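Local coordinates for glycosyl transferase family 8 (Streptococcus pneumoniae, PDB 5GVV), which transfers galactose from UDP-galactose to the terminal glucose of the already glycosylated serine-rich repeat protein PsrP, the third step of its O-glycosylation, at residues L121-A130 with V145-E156. Sequence-based numbering, arbitrary orientation.
Sequences LDLGENYLAA and VLLINNKKWGSE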
ATOM      1  N   LEU A 121      26.619 -19.092   4.424  1.00 29.23           N
ATOM      2  CA  LEU A 121      26.799 -20.333   3.679  1.00 30.06           C
ATOM      3  C   LEU A 121      27.910 -20.168   2.649  1.00 30.94           C
ATOM      4  O   LEU A 121      27.992 -19.135   1.981  1.00 26.66           O
ATOM      5  CB  LEU A 121      25.495 -20.758   2.998  1.00 29.95           C
ATOM      6  CG  LEU A 121      25.575 -22.035   2.159  1.00 26.55           C
ATOM      7  CD1 LEU A 121      26.027 -23.209   3.009  1.00 31.71           C
ATOM      8  CD2 LEU A 121      24.249 -22.346   1.498  1.00 31.27           C
ATOM      9  N   ASP A 122      28.780 -21.170   2.540  1.00 32.50           N
ATOM     10  CA  ASP A 122      29.838 -21.136   1.536  1.00 29.61           C
ATOM     11  C   ASP A 122      29.347 -21.789   0.247  1.00 29.70           C
ATOM     12  O   ASP A 122      28.952 -22.955   0.239  1.00 28.96           O
ATOM     13  CB  ASP A 122      31.101 -21.838   2.045  1.00 37.48           C
ATOM     14  CG  ASP A 122      32.347 -21.450   1.258  1.00 39.62           C
ATOM     15  OD1 ASP A 122      32.215 -20.892   0.144  1.00 37.23           O
ATOM     16  OD2 ASP A 122      33.465 -21.709   1.754  1.00 43.27           O
ATOM     17  N   LEU A 123      29.377 -21.028  -0.841  1.00 25.68           N
ATOM     18  CA  LEU A 123      28.874 -21.501  -2.126  1.00 30.37           C
ATOM     19  C   LEU A 123      29.886 -22.341  -2.902  1.00 32.30           C
ATOM     20  O   LEU A 123      29.517 -23.071  -3.824  1.00 34.42           O
ATOM     21  CB  LEU A 123      28.438 -20.316  -2.980  1.00 27.04           C
ATOM     22  CG  LEU A 123      27.298 -19.502  -2.368  1.00 25.17           C
ATOM     23  CD1 LEU A 123      27.260 -18.110  -2.950  1.00 23.59           C
ATOM     24  CD2 LEU A 123      25.975 -20.209  -2.591  1.00 23.47           C
ATOM     25  N   GLY A 124      31.158 -22.243  -2.528  1.00 33.60           N
ATOM     26  CA  GLY A 124      32.209 -22.897  -3.286  1.00 30.59           C
ATOM     27  C   GLY A 124      32.229 -22.398  -4.721  1.00 36.63           C
ATOM     28  O   GLY A 124      32.342 -21.193  -4.965  1.00 35.68           O
ATOM     29  N   GLU A 125      32.107 -23.324  -5.667  1.00 35.06           N
ATOM     30  CA  GLU A 125      32.111 -22.983  -7.087  1.00 35.50           C
ATOM     31  C   GLU A 125      30.693 -22.974  -7.658  1.00 35.36           C
ATOM     32  O   GLU A 125      30.492 -22.714  -8.850  1.00 41.27           O
ATOM     33  CB  GLU A 125      32.996 -23.960  -7.869  1.00 45.48           C
ATOM     34  CG  GLU A 125      33.403 -23.483  -9.266  1.00 51.72           C
ATOM     35  CD  GLU A 125      34.844 -23.014  -9.337  1.00 59.76           C
ATOM     36  OE1 GLU A 125      35.667 -23.728  -9.949  1.00 63.58           O
ATOM     37  OE2 GLU A 125      35.158 -21.931  -8.791  1.00 61.33           O
ATOM     38  N   ASN A 126      29.709 -23.252  -6.807  1.00 31.84           N
ATOM     39  CA  ASN A 126      28.311 -23.184  -7.228  1.00 32.69           C
ATOM     40  C   ASN A 126      27.894 -21.753  -7.565  1.00 25.98           C
ATOM     41  O   ASN A 126      28.262 -20.818  -6.856  1.00 25.00           O
ATOM     42  CB  ASN A 126      27.393 -23.762  -6.146  1.00 30.90           C
ATOM     43  CG  ASN A 126      27.528 -25.271  -6.007  1.00 31.39           C
ATOM     44  OD1 ASN A 126      27.692 -25.794  -4.904  1.00 26.37           O
ATOM     45  ND2 ASN A 126      27.452 -25.978  -7.128  1.00 31.34           N
ATOM     46  N   TYR A 127      27.138 -21.590  -8.648  1.00 25.22           N
ATOM     47  CA  TYR A 127      26.633 -20.274  -9.046  1.00 28.96           C
ATOM     48  C   TYR A 127      25.662 -19.721  -8.003  1.00 26.88           C
ATOM     49  O   TYR A 127      25.514 -18.500  -7.861  1.00 24.29           O
ATOM     50  CB  TYR A 127      25.915 -20.353 -10.396  1.00 30.41           C
ATOM     51  CG  TYR A 127      26.801 -20.600 -11.605  1.00 37.74           C
ATOM     52  CD1 TYR A 127      27.159 -19.559 -12.453  1.00 40.41           C
ATOM     53  CD2 TYR A 127      27.252 -21.880 -11.915  1.00 40.95           C
ATOM     54  CE1 TYR A 127      27.950 -19.780 -13.564  1.00 43.51           C
ATOM     55  CE2 TYR A 127      28.044 -22.110 -13.025  1.00 42.42           C
ATOM     56  CZ  TYR A 127      28.388 -21.057 -13.844  1.00 44.84           C
ATOM     57  OH  TYR A 127      29.179 -21.282 -14.946  1.00 51.31           O
ATOM     58  N   LEU A 128      24.999 -20.622  -7.280  1.00 24.03           N
ATOM     59  CA  LEU A 128      24.015 -20.218  -6.280  1.00 23.00           C
ATOM     60  C   LEU A 128      23.651 -21.342  -5.315  1.00 24.16           C
ATOM     61  O   LEU A 128      24.077 -22.490  -5.481  1.00 23.75           O
ATOM     62  CB  LEU A 128      22.744 -19.686  -6.960  1.00 19.99           C
ATOM     63  CG  LEU A 128      21.887 -20.643  -7.803  1.00 24.55           C
ATOM     64  CD1 LEU A 128      20.821 -21.351  -6.968  1.00 24.94           C
ATOM     65  CD2 LEU A 128      21.239 -19.911  -8.964  1.00 26.25           C
ATOM     66  N   ALA A 129      22.858 -20.990  -4.305  1.00 20.23           N
ATOM     67  CA  ALA A 129      22.242 -21.967  -3.410  1.00 20.39           C
ATOM     68  C   ALA A 129      20.738 -21.724  -3.400  1.00 21.03           C
ATOM     69  O   ALA A 129      20.296 -20.570  -3.405  1.00 16.75           O
ATOM     70  CB  ALA A 129      22.804 -21.847  -2.000  1.00 20.46           C
ATOM     71  N   ALA A 130      19.949 -22.796  -3.384  1.00 16.67           N
ATOM     72  CA  ALA A 130      18.493 -22.657  -3.419  1.00 16.43           C
ATOM     73  C   ALA A 130      17.800 -23.870  -2.803  1.00 17.09           C
ATOM     74  O   ALA A 130      18.388 -24.950  -2.714  1.00 13.74           O
ATOM     75  CB  ALA A 130      18.018 -22.453  -4.851  1.00 15.09           C
ATOM     76  N   VAL A 145      14.122 -17.711  -3.341  1.00 13.13           N
ATOM     77  CA  VAL A 145      15.191 -17.453  -2.380  1.00 12.38           C
ATOM     78  C   VAL A 145      16.501 -17.951  -2.973  1.00 15.81           C
ATOM     79  O   VAL A 145      16.709 -19.160  -3.106  1.00 15.55           O
ATOM     80  CB  VAL A 145      14.958 -18.177  -1.037  1.00 11.23           C
ATOM     81  CG1 VAL A 145      16.151 -17.957  -0.102  1.00 10.66           C
ATOM     82  CG2 VAL A 145      13.665 -17.715  -0.382  1.00 11.68           C
ATOM     83  N   LEU A 146      17.378 -17.026  -3.342  1.00 14.94           N
ATOM     84  CA  LEU A 146      18.622 -17.402  -3.997  1.00 16.94           C
ATOM     85  C   LEU A 146      19.820 -16.786  -3.298  1.00 17.11           C
ATOM     86  O   LEU A 146      19.962 -15.558  -3.263  1.00 17.60           O
ATOM     87  CB  LEU A 146      18.605 -16.979  -5.468  1.00 17.28           C
ATOM     88  CG  LEU A 146      17.518 -17.617  -6.328  1.00 15.83           C
ATOM     89  CD1 LEU A 146      17.514 -17.033  -7.721  1.00 20.29           C
ATOM     90  CD2 LEU A 146      17.720 -19.116  -6.394  1.00 20.48           C
ATOM     91  N   LEU A 147      20.669 -17.634  -2.723  1.00 15.73           N
ATOM     92  CA  LEU A 147      21.972 -17.178  -2.270  1.00 17.29           C
ATOM     93  C   LEU A 147      22.874 -17.175  -3.493  1.00 22.05           C
ATOM     94  O   LEU A 147      23.203 -18.232  -4.030  1.00 22.04           O
ATOM     95  CB  LEU A 147      22.536 -18.093  -1.186  1.00 20.86           C
ATOM     96  CG  LEU A 147      23.807 -17.533  -0.548  1.00 22.43           C
ATOM     97  CD1 LEU A 147      23.584 -16.092  -0.116  1.00 21.78           C
ATOM     98  CD2 LEU A 147      24.244 -18.376   0.627  1.00 24.10           C
ATOM     99  N   ILE A 148      23.273 -15.986  -3.933  1.00 21.43           N
ATOM    100  CA  ILE A 148      23.879 -15.822  -5.251  1.00 18.23           C
ATOM    101  C   ILE A 148      25.380 -15.514  -5.215  1.00 22.05           C
ATOM    102  O   ILE A 148      25.825 -14.627  -4.484  1.00 21.28           O
ATOM    103  CB  ILE A 148      23.139 -14.722  -6.041  1.00 21.29           C
ATOM    104  CG1 ILE A 148      21.715 -15.182  -6.370  1.00 20.44           C
ATOM    105  CG2 ILE A 148      23.890 -14.357  -7.313  1.00 25.93           C
ATOM    106  CD1 ILE A 148      20.809 -14.091  -6.925  1.00 21.23           C
ATOM    107  N   ASN A 149      26.148 -16.262  -6.002  1.00 22.31           N
ATOM    108  CA  ASN A 149      27.558 -15.962  -6.219  1.00 23.93           C
ATOM    109  C   ASN A 149      27.650 -14.824  -7.235  1.00 24.32           C
ATOM    110  O   ASN A 149      27.853 -15.063  -8.424  1.00 25.78           O
ATOM    111  CB  ASN A 149      28.277 -17.212  -6.738  1.00 27.13           C
ATOM    112  CG  ASN A 149      29.789 -17.058  -6.779  1.00 30.33           C
ATOM    113  OD1 ASN A 149      30.321 -15.949  -6.866  1.00 28.54           O
ATOM    114  ND2 ASN A 149      30.491 -18.184  -6.727  1.00 30.39           N
ATOM    115  N   ASN A 150      27.491 -13.591  -6.761  1.00 24.33           N
ATOM    116  CA  ASN A 150      27.403 -12.427  -7.643  1.00 27.32           C
ATOM    117  C   ASN A 150      28.629 -12.206  -8.537  1.00 29.17           C
ATOM    118  O   ASN A 150      28.503 -11.752  -9.678  1.00 30.04           O
ATOM    119  CB  ASN A 150      27.115 -11.164  -6.832  1.00 26.09           C
ATOM    120  CG  ASN A 150      26.593 -10.030  -7.694  1.00 27.03           C
ATOM    121  OD1 ASN A 150      25.856 -10.264  -8.648  1.00 26.38           O
ATOM    122  ND2 ASN A 150      26.982  -8.801  -7.373  1.00 24.46           N
ATOM    123  N   LYS A 151      29.811 -12.520  -8.020  1.00 27.83           N
ATOM    124  CA  LYS A 151      31.040 -12.359  -8.791  1.00 32.10           C
ATOM    125  C   LYS A 151      31.019 -13.258 -10.026  1.00 34.63           C
ATOM    126  O   LYS A 151      31.312 -12.810 -11.141  1.00 35.10           O
ATOM    127  CB  LYS A 151      32.256 -12.672  -7.920  1.00 32.54           C
ATOM    128  CG  LYS A 151      33.598 -12.395  -8.595  1.00 36.17           C
ATOM    129  CD  LYS A 151      34.755 -12.930  -7.756  1.00 42.09           C
ATOM    130  CE  LYS A 151      35.863 -13.507  -8.633  1.00 47.53           C
ATOM    131  NZ  LYS A 151      36.903 -14.235  -7.843  1.00 49.26           N
ATOM    132  N   LYS A 152      30.657 -14.521  -9.817  1.00 30.72           N
ATOM    133  CA  LYS A 152      30.557 -15.496 -10.899  1.00 31.93           C
ATOM    134  C   LYS A 152      29.504 -15.101 -11.935  1.00 33.81           C
ATOM    135  O   LYS A 152      29.716 -15.263 -13.140  1.00 32.88           O
ATOM    136  CB  LYS A 152      30.223 -16.878 -10.335  1.00 35.37           C
ATOM    137  CG  LYS A 152      31.412 -17.657  -9.794  1.00 39.68           C
ATOM    138  CD  LYS A 152      31.797 -18.782 -10.742  1.00 45.13           C
ATOM    139  CE  LYS A 152      30.572 -19.558 -11.204  1.00 42.22           C
ATOM    140  NZ  LYS A 152      30.915 -20.690 -12.118  1.00 46.84           N
ATOM    141  N   TRP A 153      28.369 -14.597 -11.453  1.00 30.95           N
ATOM    142  CA  TRP A 153      27.305 -14.089 -12.316  1.00 31.14           C
ATOM    143  C   TRP A 153      27.803 -12.952 -13.206  1.00 33.00           C
ATOM    144  O   TRP A 153      27.334 -12.782 -14.337  1.00 32.02           O
ATOM    145  CB  TRP A 153      26.123 -13.607 -11.470  1.00 29.09           C
ATOM    146  CG  TRP A 153      25.268 -14.716 -10.925  1.00 26.97           C
ATOM    147  CD1 TRP A 153      25.693 -15.841 -10.277  1.00 30.60           C
ATOM    148  CD2 TRP A 153      23.837 -14.794 -10.963  1.00 30.80           C
ATOM    149  NE1 TRP A 153      24.614 -16.618  -9.922  1.00 29.88           N
ATOM    150  CE2 TRP A 153      23.462 -15.995 -10.331  1.00 29.15           C
ATOM    151  CE3 TRP A 153      22.834 -13.966 -11.476  1.00 28.40           C
ATOM    152  CZ2 TRP A 153      22.129 -16.385 -10.194  1.00 29.94           C
ATOM    153  CZ3 TRP A 153      21.512 -14.358 -11.342  1.00 30.42           C
ATOM    154  CH2 TRP A 153      21.173 -15.554 -10.707  1.00 24.58           C
ATOM    155  N   GLY A 154      28.753 -12.173 -12.693  1.00 29.48           N
ATOM    156  CA  GLY A 154      29.330 -11.076 -13.450  1.00 35.45           C
ATOM    157  C   GLY A 154      30.228 -11.545 -14.579  1.00 34.02           C
ATOM    158  O   GLY A 154      30.094 -11.090 -15.716  1.00 40.03           O
ATOM    159  N   SER A 155      31.138 -12.465 -14.267  1.00 38.30           N
ATOM    160  CA  SER A 155      32.136 -12.928 -15.229  1.00 37.39           C
ATOM    161  C   SER A 155      31.584 -13.899 -16.269  1.00 38.39           C
ATOM    162  O   SER A 155      32.006 -13.879 -17.426  1.00 38.24           O
ATOM    163  CB  SER A 155      33.328 -13.556 -14.505  1.00 35.92           C
ATOM    164  OG  SER A 155      33.012 -13.857 -13.158  1.00 41.90           O
ATOM    165  N   GLU A 156      30.646 -14.744 -15.860  1.00 35.34           N
ATOM    166  CA  GLU A 156      30.068 -15.725 -16.771  1.00 37.76           C
ATOM    167  C   GLU A 156      28.969 -15.096 -17.626  1.00 37.24           C
ATOM    168  O   GLU A 156      28.323 -15.787 -18.410  1.00 39.11           O
ATOM    169  CB  GLU A 156      29.512 -16.915 -15.984  1.00 44.81           C
ATOM    170  CG  GLU A 156      29.683 -18.267 -16.664  1.00 47.70           C
ATOM    171  CD  GLU A 156      31.136 -18.689 -16.749  1.00 53.95           C
ATOM    172  OE1 GLU A 156      31.748 -18.939 -15.687  1.00 53.48           O
ATOM    173  OE2 GLU A 156      31.667 -18.760 -17.878  1.00 54.44           O
TER
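Tyr127 O takes two hydrogen bonds, one from Asn149 N at 3.0 Å and one from the indole Trp153 NE1 at 2.9 Å. The donors arrive from opposite faces of the carbonyl plane, neither on a lone pair, a two-sided grip that should hold the Tyr127-Leu128 peptide steady where the chain enters strand 128-131. The Tyr127 ring has one face covered by the end of Lys152, whose bends at chi2 and chi3 fold CE and NZ over it. Lys152 NZ sits 3.4 Å from the Tyr127 ring centroid, 24° off the normal, a cation-pi contact, and Lys152 CE adds a CH-pi contact over the same face. Glu156 CG meets the ring edge near Tyr127 OH. Beyond Tyr127, strands 128-131 and 145-149 pair antiparallel in the mixed sheet of the GT-A domain: Ala129 and Leu147 form a hydrogen-bonded pair, Ala129 N to Leu147 O at 2.8 Å. Leu147 CD2 packs on Leu121 CB at 3.6 Å; on the other face, Leu128 CD2 reaches the indole edge at Trp153 CZ2. At the start of strand 145-149 the side chain of Val145 lies about 5 Å from that of His227, a manganese ligand. Asn149 N-caps helix 150-155, its OD1 accepting from Lys152 N at 3.3 Å, while Asn149 ND2 bonds weakly to Asn126 O.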